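Local coordinates for protein chitinase (Thermococcus chitonophagus, PDB 5XSW) that probably cuts chitin internally as an endochitinase, here as a C-terminal part of the longer protein, with bound sugar in its helical domain, at residues F40-K45 with N64-D69; V46-Y51 with I85-K90; I162-A167 with I447-D452; P142-H147 with M387-I392; K22-V27 with H77-V82. One frame throughout, in Å; residues are numbered along the deposited sequence.

Contact 1: F40-K45 with N64-D69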
# COMPACT_ATOMS: atom_id res chain seq x y z
N PHE A 40 4.88 -0.62 34.60
CA PHE A 40 4.41 -0.97 35.94
C PHE A 40 5.16 -0.07 36.93
O PHE A 40 6.07 0.65 36.56
CB PHE A 40 4.64 -2.47 36.24
CG PHE A 40 6.12 -2.86 36.31
CD1 PHE A 40 6.82 -2.78 37.52
CD2 PHE A 40 6.79 -3.33 35.18
CE1 PHE A 40 8.20 -3.16 37.59
CE2 PHE A 40 8.14 -3.70 35.22
CZ PHE A 40 8.87 -3.63 36.45
N GLU A 41 4.75 -0.15 38.20
CA GLU A 41 5.36 0.70 39.21
C GLU A 41 6.02 -0.16 40.28
O GLU A 41 5.55 -1.25 40.59
CB GLU A 41 4.32 1.65 39.81
CG GLU A 41 3.93 2.75 38.84
CD GLU A 41 2.64 3.50 39.23
OE1 GLU A 41 2.51 4.68 38.84
OE2 GLU A 41 1.75 2.93 39.90
N THR A 42 7.16 0.32 40.77
CA THR A 42 7.81 -0.24 41.95
C THR A 42 8.70 0.84 42.59
O THR A 42 9.21 1.73 41.89
CB THR A 42 8.64 -1.48 41.60
OG1 THR A 42 9.37 -1.92 42.75
CG2 THR A 42 9.64 -1.16 40.45
N THR A 43 8.84 0.79 43.92
CA THR A 43 9.81 1.66 44.60
C THR A 43 11.14 0.92 44.76
O THR A 43 12.13 1.50 45.19
CB THR A 43 9.29 2.08 46.01
OG1 THR A 43 8.93 0.90 46.75
CG2 THR A 43 8.05 2.94 45.87
N GLY A 44 11.14 -0.37 44.45
CA GLY A 44 12.35 -1.16 44.53
C GLY A 44 13.31 -0.86 43.38
O GLY A 44 13.06 0.04 42.58
N LYS A 45 14.39 -1.62 43.29
CA LYS A 45 15.40 -1.40 42.25
C LYS A 45 15.28 -2.52 41.26
O LYS A 45 15.30 -3.68 41.65
CB LYS A 45 16.82 -1.35 42.83
CG LYS A 45 17.92 -1.45 41.74
CD LYS A 45 19.36 -1.23 42.32
CE LYS A 45 19.96 0.13 41.92
NZ LYS A 45 21.40 0.34 42.36
N ASN A 64 9.31 5.84 39.99
CA ASN A 64 8.66 4.59 40.34
C ASN A 64 8.09 3.84 39.10
O ASN A 64 7.59 2.72 39.22
CB ASN A 64 7.54 4.87 41.35
CG ASN A 64 8.09 5.45 42.69
OD1 ASN A 64 9.25 5.21 43.08
ND2 ASN A 64 7.25 6.21 43.38
N LEU A 65 8.23 4.46 37.93
CA LEU A 65 7.61 3.96 36.66
C LEU A 65 8.61 3.21 35.80
O LEU A 65 9.60 3.80 35.36
CB LEU A 65 7.05 5.11 35.85
CG LEU A 65 6.24 4.65 34.61
CD1 LEU A 65 5.05 3.84 35.10
CD2 LEU A 65 5.78 5.87 33.82
N VAL A 66 8.36 1.92 35.57
CA VAL A 66 9.23 1.11 34.71
C VAL A 66 8.48 0.88 33.36
O VAL A 66 7.30 0.56 33.37
CB VAL A 66 9.56 -0.25 35.36
CG1 VAL A 66 10.48 -1.10 34.44
CG2 VAL A 66 10.28 -0.06 36.73
N THR A 67 9.16 1.06 32.24
CA THR A 67 8.53 0.87 30.91
C THR A 67 9.26 -0.23 30.15
O THR A 67 10.46 -0.11 29.90
CB THR A 67 8.58 2.15 30.10
OG1 THR A 67 7.99 3.20 30.88
CG2 THR A 67 7.81 1.95 28.69
N ILE A 68 8.55 -1.32 29.84
CA ILE A 68 9.12 -2.43 29.12
C ILE A 68 8.78 -2.28 27.63
O ILE A 68 7.60 -2.16 27.29
CB ILE A 68 8.60 -3.77 29.59
CG1 ILE A 68 8.99 -4.01 31.08
CG2 ILE A 68 9.16 -4.90 28.70
CD1 ILE A 68 8.16 -5.16 31.67
N ASP A 69 9.80 -2.29 26.78
CA ASP A 69 9.62 -2.23 25.31
C ASP A 69 9.94 -3.61 24.74
O ASP A 69 11.06 -4.08 24.88
CB ASP A 69 10.53 -1.13 24.74
CG ASP A 69 10.48 -1.01 23.18
OD1 ASP A 69 9.84 -1.83 22.53
OD2 ASP A 69 11.13 -0.11 22.65

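Contact 2: V46-Y51 with I85-K90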
# COMPACT_ATOMS: atom_id res chain seq x y z
N VAL A 46 15.11 -2.20 39.98
CA VAL A 46 15.01 -3.28 39.01
C VAL A 46 16.40 -3.93 38.84
O VAL A 46 17.36 -3.24 38.48
CB VAL A 46 14.49 -2.80 37.63
CG1 VAL A 46 14.50 -3.97 36.63
CG2 VAL A 46 13.10 -2.18 37.76
N LEU A 47 16.49 -5.23 39.06
CA LEU A 47 17.75 -5.95 38.87
C LEU A 47 17.88 -6.52 37.45
O LEU A 47 18.93 -6.46 36.84
CB LEU A 47 17.87 -7.10 39.87
CG LEU A 47 17.91 -6.66 41.35
CD1 LEU A 47 17.59 -7.81 42.30
CD2 LEU A 47 19.26 -6.09 41.68
N SER A 48 16.80 -7.11 36.96
CA SER A 48 16.79 -7.65 35.60
C SER A 48 15.35 -7.91 35.11
O SER A 48 14.46 -8.26 35.88
CB SER A 48 17.55 -8.96 35.57
OG SER A 48 16.73 -9.95 36.17
N ILE A 49 15.15 -7.74 33.80
CA ILE A 49 13.90 -8.12 33.16
C ILE A 49 14.30 -8.94 31.94
O ILE A 49 15.01 -8.42 31.06
CB ILE A 49 13.07 -6.88 32.74
CG1 ILE A 49 12.75 -6.00 33.94
CG2 ILE A 49 11.80 -7.29 32.00
CD1 ILE A 49 11.87 -4.77 33.59
N LYS A 50 13.89 -10.20 31.91
CA LYS A 50 14.32 -11.13 30.85
C LYS A 50 13.15 -11.93 30.38
O LYS A 50 12.15 -12.05 31.09
CB LYS A 50 15.41 -12.07 31.36
CG LYS A 50 16.66 -11.33 31.84
CD LYS A 50 17.74 -12.32 32.29
CE LYS A 50 19.07 -11.62 32.56
NZ LYS A 50 20.15 -12.61 32.87
N TYR A 51 13.24 -12.49 29.17
CA TYR A 51 12.19 -13.40 28.72
C TYR A 51 12.44 -14.76 29.29
O TYR A 51 13.59 -15.16 29.40
CB TYR A 51 12.11 -13.53 27.19
CG TYR A 51 11.74 -12.26 26.47
CD1 TYR A 51 10.48 -11.67 26.67
CD2 TYR A 51 12.62 -11.68 25.58
CE1 TYR A 51 10.14 -10.50 26.02
CE2 TYR A 51 12.29 -10.51 24.91
CZ TYR A 51 11.04 -9.93 25.13
OH TYR A 51 10.70 -8.79 24.48
N ILE A 85 10.27 -12.45 33.04
CA ILE A 85 10.70 -12.56 34.44
C ILE A 85 11.38 -11.29 34.88
O ILE A 85 12.36 -10.83 34.27
CB ILE A 85 11.61 -13.75 34.65
CG1 ILE A 85 10.83 -15.01 34.31
CG2 ILE A 85 12.13 -13.79 36.13
CD1 ILE A 85 11.68 -16.08 33.82
N ILE A 86 10.80 -10.69 35.92
CA ILE A 86 11.24 -9.43 36.49
C ILE A 86 11.81 -9.70 37.90
O ILE A 86 11.15 -10.31 38.73
CB ILE A 86 10.09 -8.42 36.63
CG1 ILE A 86 9.41 -8.17 35.27
CG2 ILE A 86 10.57 -7.13 37.32
CD1 ILE A 86 8.00 -7.68 35.42
N GLU A 87 13.04 -9.25 38.13
CA GLU A 87 13.64 -9.39 39.46
C GLU A 87 13.87 -8.02 40.07
O GLU A 87 14.49 -7.15 39.44
CB GLU A 87 14.94 -10.17 39.37
CG GLU A 87 14.68 -11.67 39.45
CD GLU A 87 15.87 -12.52 39.05
OE1 GLU A 87 17.03 -12.08 39.31
OE2 GLU A 87 15.63 -13.60 38.46
N ILE A 88 13.34 -7.83 41.28
CA ILE A 88 13.37 -6.54 41.95
C ILE A 88 14.15 -6.68 43.29
O ILE A 88 13.95 -7.65 44.03
CB ILE A 88 11.94 -6.06 42.28
CG1 ILE A 88 11.06 -5.97 41.03
CG2 ILE A 88 11.97 -4.66 42.98
CD1 ILE A 88 11.40 -4.79 40.18
N GLN A 89 15.01 -5.74 43.59
CA GLN A 89 15.56 -5.64 44.95
C GLN A 89 14.67 -4.80 45.86
O GLN A 89 14.49 -3.60 45.61
CB GLN A 89 16.94 -5.04 44.89
CG GLN A 89 17.60 -4.91 46.25
CD GLN A 89 19.06 -4.63 46.09
OE1 GLN A 89 19.85 -5.55 45.92
NE2 GLN A 89 19.42 -3.34 46.06
N LYS A 90 14.11 -5.41 46.91
CA LYS A 90 13.05 -4.76 47.71
C LYS A 90 13.50 -3.47 48.38
O LYS A 90 14.57 -3.42 48.98
CB LYS A 90 12.53 -5.74 48.77
CG LYS A 90 11.29 -5.29 49.51
CD LYS A 90 10.76 -6.46 50.32
CE LYS A 90 9.47 -6.13 51.04
NZ LYS A 90 8.93 -7.30 51.78
O HOH W 1 14.86 -11.33 35.35

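Contact 3: I162-A167 with I447-D452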
# COMPACT_ATOMS: atom_id res chain seq x y z
N ILE A 162 -29.01 14.24 9.07
CA ILE A 162 -27.79 14.39 8.24
C ILE A 162 -27.96 15.59 7.37
O ILE A 162 -28.97 15.70 6.65
CB ILE A 162 -27.57 13.18 7.30
CG1 ILE A 162 -27.54 11.89 8.09
CG2 ILE A 162 -26.26 13.36 6.47
CD1 ILE A 162 -27.84 10.71 7.23
N ILE A 163 -27.02 16.50 7.41
CA ILE A 163 -27.16 17.74 6.66
C ILE A 163 -26.01 17.85 5.61
O ILE A 163 -24.90 18.32 5.92
CB ILE A 163 -27.06 19.01 7.58
CG1 ILE A 163 -27.96 18.86 8.83
CG2 ILE A 163 -27.34 20.23 6.75
CD1 ILE A 163 -29.42 18.68 8.46
N ILE A 164 -26.29 17.44 4.38
CA ILE A 164 -25.31 17.63 3.33
C ILE A 164 -25.71 18.90 2.61
O ILE A 164 -26.80 19.00 2.05
CB ILE A 164 -25.31 16.46 2.34
CG1 ILE A 164 -24.86 15.17 3.03
CG2 ILE A 164 -24.40 16.77 1.16
CD1 ILE A 164 -25.04 13.93 2.19
N GLY A 165 -24.83 19.89 2.62
CA GLY A 165 -25.18 21.18 2.05
C GLY A 165 -24.76 21.26 0.60
O GLY A 165 -23.57 21.33 0.29
N LEU A 166 -25.75 21.26 -0.28
CA LEU A 166 -25.49 21.33 -1.71
C LEU A 166 -25.32 22.78 -2.13
O LEU A 166 -26.14 23.32 -2.86
CB LEU A 166 -26.62 20.66 -2.48
CG LEU A 166 -27.00 19.27 -1.97
CD1 LEU A 166 -28.21 18.71 -2.70
CD2 LEU A 166 -25.82 18.32 -2.07
N ALA A 167 -24.25 23.39 -1.64
CA ALA A 167 -23.96 24.79 -1.91
C ALA A 167 -23.47 25.05 -3.32
O ALA A 167 -22.85 24.19 -3.94
CB ALA A 167 -22.95 25.32 -0.90
N ILE A 447 -38.88 6.10 4.16
CA ILE A 447 -38.40 6.99 5.20
C ILE A 447 -37.53 8.09 4.53
O ILE A 447 -37.32 8.08 3.32
CB ILE A 447 -37.55 6.24 6.29
CG1 ILE A 447 -36.31 5.62 5.66
CG2 ILE A 447 -38.38 5.17 7.00
CD1 ILE A 447 -35.39 4.99 6.68
N SER A 448 -37.07 9.04 5.32
CA SER A 448 -36.31 10.16 4.82
C SER A 448 -34.80 9.93 5.08
O SER A 448 -34.42 9.58 6.20
CB SER A 448 -36.71 11.44 5.51
OG SER A 448 -35.74 12.46 5.27
N TYR A 449 -33.97 10.16 4.06
CA TYR A 449 -32.52 10.08 4.27
C TYR A 449 -32.11 11.13 5.32
O TYR A 449 -31.53 10.83 6.36
CB TYR A 449 -31.77 10.31 2.96
CG TYR A 449 -30.28 10.42 3.22
CD1 TYR A 449 -29.50 9.30 3.32
CD2 TYR A 449 -29.68 11.66 3.34
CE1 TYR A 449 -28.07 9.39 3.53
CE2 TYR A 449 -28.26 11.79 3.57
CZ TYR A 449 -27.50 10.65 3.64
OH TYR A 449 -26.15 10.79 3.84
N ARG A 450 -32.49 12.37 5.07
CA ARG A 450 -32.10 13.46 5.96
C ARG A 450 -32.57 13.24 7.43
O ARG A 450 -31.78 13.36 8.39
CB ARG A 450 -32.68 14.79 5.43
CG ARG A 450 -32.28 15.95 6.36
CD ARG A 450 -32.81 17.27 5.89
NE ARG A 450 -32.84 18.22 7.00
CZ ARG A 450 -33.17 19.51 6.86
NH1 ARG A 450 -33.44 20.03 5.66
NH2 ARG A 450 -33.20 20.29 7.93
N TYR A 451 -33.85 12.86 7.61
CA TYR A 451 -34.44 12.83 8.96
C TYR A 451 -34.32 11.49 9.66
O TYR A 451 -34.20 11.43 10.89
CB TYR A 451 -35.93 13.27 8.87
CG TYR A 451 -36.07 14.72 8.47
CD1 TYR A 451 -35.84 15.74 9.37
CD2 TYR A 451 -36.32 15.06 7.15
CE1 TYR A 451 -35.94 17.07 8.98
CE2 TYR A 451 -36.42 16.38 6.75
CZ TYR A 451 -36.22 17.37 7.66
OH TYR A 451 -36.33 18.68 7.23
N ASP A 452 -34.35 10.40 8.89
CA ASP A 452 -34.43 9.08 9.50
C ASP A 452 -33.19 8.20 9.41
O ASP A 452 -33.06 7.23 10.16
CB ASP A 452 -35.57 8.29 8.84
CG ASP A 452 -36.91 8.95 9.02
OD1 ASP A 452 -37.23 9.33 10.18
OD2 ASP A 452 -37.63 9.09 8.02

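Contact 4: P142-H147 with M387-I392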
# COMPACT_ATOMS: atom_id res chain seq x y z
N PRO A 142 -37.08 21.56 10.30
CA PRO A 142 -36.31 21.78 9.07
C PRO A 142 -35.28 22.88 9.19
O PRO A 142 -34.54 23.09 8.24
CB PRO A 142 -37.38 22.15 8.03
CG PRO A 142 -38.52 22.76 8.89
CD PRO A 142 -38.50 21.99 10.18
N HIS A 143 -35.22 23.59 10.32
CA HIS A 143 -34.33 24.73 10.39
C HIS A 143 -32.90 24.18 10.45
O HIS A 143 -32.63 23.25 11.19
CB HIS A 143 -34.63 25.61 11.60
CG HIS A 143 -33.53 26.56 11.95
ND1 HIS A 143 -33.48 27.85 11.46
CD2 HIS A 143 -32.44 26.42 12.75
CE1 HIS A 143 -32.41 28.46 11.94
NE2 HIS A 143 -31.76 27.61 12.72
N VAL A 144 -32.01 24.77 9.66
CA VAL A 144 -30.62 24.34 9.55
C VAL A 144 -29.70 25.28 10.31
O VAL A 144 -29.74 26.46 10.10
CB VAL A 144 -30.18 24.31 8.05
CG1 VAL A 144 -28.67 23.99 7.90
CG2 VAL A 144 -31.05 23.30 7.27
N LYS A 145 -28.87 24.73 11.17
CA LYS A 145 -27.90 25.52 11.92
C LYS A 145 -26.51 25.48 11.25
O LYS A 145 -25.87 24.45 11.31
CB LYS A 145 -27.81 24.96 13.34
CG LYS A 145 -26.77 25.64 14.23
CD LYS A 145 -26.72 25.05 15.67
CE LYS A 145 -25.98 23.69 15.71
NZ LYS A 145 -25.42 23.32 17.06
N PRO A 146 -26.07 26.56 10.59
CA PRO A 146 -24.72 26.49 9.98
C PRO A 146 -23.64 26.13 11.00
O PRO A 146 -23.77 26.38 12.21
CB PRO A 146 -24.49 27.90 9.42
CG PRO A 146 -25.56 28.78 10.04
CD PRO A 146 -26.67 27.90 10.51
N HIS A 147 -22.56 25.52 10.50
CA HIS A 147 -21.47 25.08 11.37
C HIS A 147 -20.13 25.18 10.64
O HIS A 147 -20.08 25.64 9.51
CB HIS A 147 -21.70 23.66 11.83
CG HIS A 147 -21.75 22.65 10.69
ND1 HIS A 147 -20.69 21.82 10.38
CD2 HIS A 147 -22.73 22.38 9.78
CE1 HIS A 147 -21.03 21.03 9.36
NE2 HIS A 147 -22.25 21.36 8.97
N MET A 387 -21.85 25.89 5.75
CA MET A 387 -22.67 27.12 5.90
C MET A 387 -24.02 27.06 5.17
O MET A 387 -24.84 27.98 5.32
CB MET A 387 -21.93 28.35 5.39
CG MET A 387 -20.63 28.65 6.12
SD MET A 387 -21.00 28.98 7.87
CE MET A 387 -21.84 30.58 7.71
N GLU A 388 -24.23 26.03 4.34
CA GLU A 388 -25.40 26.02 3.46
C GLU A 388 -26.66 25.77 4.31
O GLU A 388 -26.67 24.87 5.13
CB GLU A 388 -25.27 24.94 2.38
CG GLU A 388 -26.53 24.77 1.53
CD GLU A 388 -26.81 25.96 0.61
OE1 GLU A 388 -25.86 26.66 0.22
OE2 GLU A 388 -28.00 26.18 0.24
N THR A 389 -27.69 26.58 4.13
CA THR A 389 -28.95 26.35 4.84
C THR A 389 -30.14 26.12 3.93
O THR A 389 -31.09 25.47 4.31
CB THR A 389 -29.29 27.53 5.78
OG1 THR A 389 -29.39 28.74 5.03
CG2 THR A 389 -28.23 27.67 6.83
N GLU A 390 -30.10 26.72 2.75
CA GLU A 390 -31.18 26.63 1.78
C GLU A 390 -31.40 25.31 1.05
O GLU A 390 -32.53 24.92 0.83
CB GLU A 390 -31.09 27.78 0.79
CG GLU A 390 -31.16 29.13 1.48
CD GLU A 390 -31.37 30.26 0.52
OE1 GLU A 390 -31.52 30.00 -0.69
OE2 GLU A 390 -31.40 31.42 0.98
N ARG A 391 -30.33 24.67 0.63
CA ARG A 391 -30.44 23.47 -0.17
C ARG A 391 -29.72 22.32 0.52
O ARG A 391 -28.50 22.23 0.47
CB ARG A 391 -29.80 23.74 -1.53
CG ARG A 391 -30.46 23.06 -2.71
CD ARG A 391 -30.12 23.75 -4.02
NE ARG A 391 -28.70 24.02 -4.15
CZ ARG A 391 -28.16 24.79 -5.08
NH1 ARG A 391 -28.91 25.36 -6.00
NH2 ARG A 391 -26.85 24.97 -5.10
N ILE A 392 -30.48 21.42 1.12
CA ILE A 392 -29.91 20.32 1.89
C ILE A 392 -30.36 19.03 1.27
O ILE A 392 -31.53 18.85 0.99
CB ILE A 392 -30.37 20.33 3.35
CG1 ILE A 392 -30.02 21.65 4.03
CG2 ILE A 392 -29.74 19.19 4.11
CD1 ILE A 392 -28.61 22.11 3.76

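Contact 5: K22-V27 with H77-V82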
# COMPACT_ATOMS: atom_id res chain seq x y z
N LYS A 22 -4.91 -14.78 23.82
CA LYS A 22 -5.39 -16.13 24.08
C LYS A 22 -6.40 -16.56 23.03
O LYS A 22 -6.82 -17.71 23.02
CB LYS A 22 -6.05 -16.21 25.47
CG LYS A 22 -5.10 -16.07 26.66
CD LYS A 22 -5.88 -15.61 27.92
CE LYS A 22 -5.13 -15.89 29.24
NZ LYS A 22 -5.36 -17.27 29.80
N ASN A 23 -6.84 -15.64 22.19
CA ASN A 23 -7.80 -16.04 21.15
C ASN A 23 -7.18 -17.11 20.26
O ASN A 23 -6.02 -17.00 19.85
CB ASN A 23 -8.22 -14.82 20.31
CG ASN A 23 -8.89 -13.75 21.15
OD1 ASN A 23 -8.55 -12.54 21.08
ND2 ASN A 23 -9.83 -14.16 21.95
N THR A 24 -7.94 -18.17 19.97
CA THR A 24 -7.45 -19.18 19.04
C THR A 24 -8.12 -19.07 17.66
O THR A 24 -7.66 -19.65 16.68
CB THR A 24 -7.63 -20.63 19.59
OG1 THR A 24 -9.00 -20.84 19.94
CG2 THR A 24 -6.72 -20.87 20.82
N HIS A 25 -9.21 -18.31 17.57
CA HIS A 25 -9.81 -17.99 16.29
C HIS A 25 -10.18 -16.51 16.31
O HIS A 25 -10.20 -15.89 17.37
CB HIS A 25 -11.05 -18.86 16.03
CG HIS A 25 -12.07 -18.75 17.12
ND1 HIS A 25 -13.09 -17.82 17.08
CD2 HIS A 25 -12.20 -19.41 18.29
CE1 HIS A 25 -13.82 -17.93 18.18
NE2 HIS A 25 -13.30 -18.88 18.93
N TYR A 26 -10.47 -15.95 15.14
CA TYR A 26 -10.79 -14.54 15.01
C TYR A 26 -11.86 -14.13 15.99
O TYR A 26 -12.91 -14.76 16.08
CB TYR A 26 -11.28 -14.21 13.58
CG TYR A 26 -11.82 -12.81 13.50
CD1 TYR A 26 -10.96 -11.72 13.58
CD2 TYR A 26 -13.18 -12.56 13.38
CE1 TYR A 26 -11.43 -10.42 13.55
CE2 TYR A 26 -13.67 -11.25 13.35
CZ TYR A 26 -12.78 -10.19 13.44
OH TYR A 26 -13.20 -8.89 13.44
N VAL A 27 -11.60 -13.05 16.74
CA VAL A 27 -12.69 -12.36 17.42
C VAL A 27 -12.47 -10.84 17.22
O VAL A 27 -11.33 -10.39 17.03
CB VAL A 27 -12.77 -12.70 18.97
CG1 VAL A 27 -12.63 -14.20 19.21
CG2 VAL A 27 -11.77 -11.95 19.75
N HIS A 77 -0.24 -12.17 17.53
CA HIS A 77 -1.24 -12.82 16.71
C HIS A 77 -1.98 -13.86 17.55
O HIS A 77 -1.65 -14.08 18.70
CB HIS A 77 -0.56 -13.48 15.50
CG HIS A 77 -0.18 -12.49 14.44
ND1 HIS A 77 -1.13 -11.89 13.63
CD2 HIS A 77 1.02 -11.97 14.07
CE1 HIS A 77 -0.53 -11.03 12.82
NE2 HIS A 77 0.77 -11.07 13.05
N LEU A 78 -2.99 -14.47 16.96
CA LEU A 78 -3.78 -15.49 17.61
C LEU A 78 -2.89 -16.52 18.28
O LEU A 78 -1.82 -16.88 17.75
CB LEU A 78 -4.70 -16.17 16.61
CG LEU A 78 -5.80 -15.39 15.90
CD1 LEU A 78 -6.53 -16.31 14.88
CD2 LEU A 78 -6.82 -14.78 16.86
N ASN A 79 -3.28 -16.91 19.50
CA ASN A 79 -2.57 -17.96 20.24
C ASN A 79 -1.09 -17.71 20.45
O ASN A 79 -0.28 -18.59 20.21
CB ASN A 79 -2.75 -19.30 19.50
CG ASN A 79 -2.53 -20.51 20.41
OD1 ASN A 79 -2.76 -20.44 21.61
ND2 ASN A 79 -2.08 -21.62 19.83
N THR A 80 -0.72 -16.51 20.89
CA THR A 80 0.69 -16.16 21.04
C THR A 80 0.91 -15.80 22.53
O THR A 80 0.10 -15.07 23.08
CB THR A 80 1.09 -14.96 20.11
OG1 THR A 80 0.99 -15.36 18.73
CG2 THR A 80 2.50 -14.48 20.39
N THR A 81 1.95 -16.32 23.16
CA THR A 81 2.21 -16.01 24.57
C THR A 81 3.63 -15.57 24.75
O THR A 81 4.53 -16.10 24.09
CB THR A 81 1.87 -17.21 25.46
OG1 THR A 81 0.49 -17.49 25.33
CG2 THR A 81 2.19 -16.93 26.98
N VAL A 82 3.84 -14.56 25.61
CA VAL A 82 5.19 -14.12 25.91
C VAL A 82 5.33 -14.03 27.46
O VAL A 82 4.48 -13.44 28.12
CB VAL A 82 5.53 -12.77 25.25
CG1 VAL A 82 6.89 -12.22 25.78
CG2 VAL A 82 5.57 -12.89 23.69

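Contact 1: F40-K45 with N64-D69
Phe-40 and Glu-41 run antiparallel to Val-66 and Leu-65, Phe-40 with Val-66 as a hydrogen-bonded pair and Glu-41 with Leu-65 as a non-hydrogen-bonded pair. Val-66 N gives a nearly straight bond to Phe-40 O (2.8 Å). Phe-40 N bonds in return to Val-66 O (3.0 Å). Pairing continues past the end of strand 32-41, where Thr-42 N reaches Asn-64 O at 2.9 Å. The same oxygen takes a CA-H...O contact from Glu-41 CA (3.0 Å). The Phe-40 ring carries the side-chain contact. Its CG sits between the backbone N and the carbonyl carbon (chi1 66°), and the side chain lies beside that of Val-66, pointing the same way. Val-66 CB lies over one ring face, offset toward the rim and 3.8 Å from the centroid, a CH-pi contact. Ile-68 CD1 approaches the ring edge, 3.8 Å from Phe-40 CE2. On the other face of the sheet, Leu-65 CD1 touches Glu-41 CG. Thr-42 OG1 accepts from Gly-44 N (2.9 Å), an ST turn, and also bonds Pro-95 O. Beyond the pair, Phe-40 packs on Ile-86 and Val-66 on Ile-49. Such packing is typical of the buried interior of an antiparallel beta sandwich, here the N-terminal domain.

Contact 2: V46-Y51 with I85-K90
Ile-85 pairs with Lys-50 through two backbone bonds, Lys-50 N to Ile-85 O (2.9 Å) and Ile-85 N to Lys-50 O (2.7 Å). Ile-85 O also accepts from a water at 2.8 Å. That water lies near Ser-48 OG too, but so close that the second link is doubtful. Ile-86 turns to the other face of the sheet. Its CG1 and CG2 lie alongside Ile-49, both side chains pointing the same way, and CG1 comes 4.1 Å from Ile-49 CG2. Glu-87 is gripped from two residues. Its O accepts a bond from Leu-47 N (2.8 Å) and a weak one from Ser-48 N (3.4 Å). Its own N bonds Ser-48 O almost straight, with an N-H...O angle of 171°. The Glu-87 carboxylate has a long, weak ion pair with Lys-12. Ile-88 bends at chi2 (-74°), and its CD1 meets Val-46 CG2 at 3.9 Å. Gln-89 CB takes Leu-47 CD1 at 3.8 Å on the exposed side. Ile-49 also packs on Ile-68 of the second sheet, so this face belongs to the sandwich interior. Leu-47 and Ser-48 together opposite Glu-87 form a classic beta bulge in the edge strand 45-51 of an antiparallel sheet.

Contact 3: I162-A167 with I447-D452
Ile-162 packs tightly on Tyr-449. Its CD1 lies over one face of the ring, 3.9 Å from the centroid and offset toward the rim, a CH-pi contact. The two side chains cross at about a right angle. Ile-162 CG2 adds a touch at Tyr-449 OH (3.7 Å). Ile-164 CD1 comes equally near that hydroxyl, which is hydrogen-bonded to Ala-189 O. Ile-162 N also bonds Arg-450 O (3.0 Å). Arg-450 CG, anti to the backbone N (chi1 180°), passes 3.3 Å from Ile-162 O. Segment 162-167 thus meets the first turn of helix 449-461, in the helical domain. Ser-448 is the N-cap, and its OG accepts from Tyr-451 N (3.0 Å). Ser-448 N in turn bonds Asp-452 OD2 (2.8 Å). The looser side holds Ile-163, which is partly exposed. Its CD1 lies nearest to Arg-450 NE, at 3.7 Å. Arg-450 NH2 bonds Gln-161 OE1.

Contact 4: P142-H147 with M387-I392
Val-144 is the first residue of 142-147 to reach the other segment, and its CB is directed toward it. Its CG1, anti to the backbone N (chi1 174°), touches Glu-388 O at 3.5 Å and Thr-389 CG2 at 3.9 Å. CG2 meets Thr-389 O (3.7 Å) and Ile-392 CG1 (3.8 Å). Val-144 and Ile-392 slide past each other in opposite directions. Arg-450 touches both side chains as well, and Val-144 is buried. Neither segment is regular helix or strand. They are two loops of the helical domain, one after helix 136-139 and one after helix 374-386, and they share no hydrogen bond. Pro-146 faces the partner again: its CD meets Thr-389 CG2 (4.0 Å), and its CB meets Met-387 SD (4.0 Å). The methionine chain is bent at chi2 and chi3, and its CE also lies near Pro-146 CB. Met-387 SD touches His-147 O at 3.8 Å. His-147 has a backbone hydrogen bond with Asp-386, just before the second loop. Within that loop, Arg-391 N bonds Glu-388 OE2 (2.8 Å) on the anti lone pair. The Arg-391 guanidinium forms a salt bridge with Asp-168.

Contact 5: K22-V27 with H77-V82
Leu-78 carries the apolar part of this contact, and Asn-23 is the residue beside it. Leu-78 CB lies 3.6 Å from Asn-23 O. CG stands anti to the carbonyl carbon (chi1 -64°), and the two methyls beyond it spread over the loop backbone. CD1 rests on His-25, 3.9 Å from its CA, and comes near Thr-24 O and Tyr-26 N. CD2 meets His-25 O at 3.6 Å and Asn-23 CB at 3.7 Å. The leucine tip therefore touches mostly main chain, not other side chains. Beside it, Asn-79 N gives Asn-23 O a hydrogen bond of 2.8 Å, weak because it is bent to 130°. Thr-24 CG2 and Asn-79 OD1 come near each other at the surface, where both residues are exposed. Asn-79 has a positive phi (56°) and, with Thr-80, faces Asn-21, a G1 beta bulge at the start of strand 80-89. Thr-80 OG1 donates to His-77 O (2.9 Å) from well above the carbonyl plane. Tyr-26 OH of the loop bonds Asp-266, and from the other segment His-77 NE2 bonds Asp-475, both far along the chain. The chemistry implies a modest surface contact: between the two segments it rests on one weak backbone bond and the methyls of one leucine.

Contacts 1 and 2 belong to the N-terminal beta sandwich. They stand in different sheets, and their inward faces meet where Val-66 packs on Val-46. Lys-45 and Gln-89 probably add a backbone bond between them. Both are partly buried, apolar faces inward, and rely on antiparallel strand pairing, interrupted by a bulge in contact 2. Contact 5 shares strand 80-89 with contact 2 but sits at the surface, with one weak bond. Contacts 3 and 4 lie on the opposite side of the chain's centre, about 53 and 54 Å from contact 1 between centres. They touch each other through Leu-166 with Arg-391 and Pro-142 with Arg-450. Contact 3 is buried, whereas contact 4 is a surface contact made by packing alone.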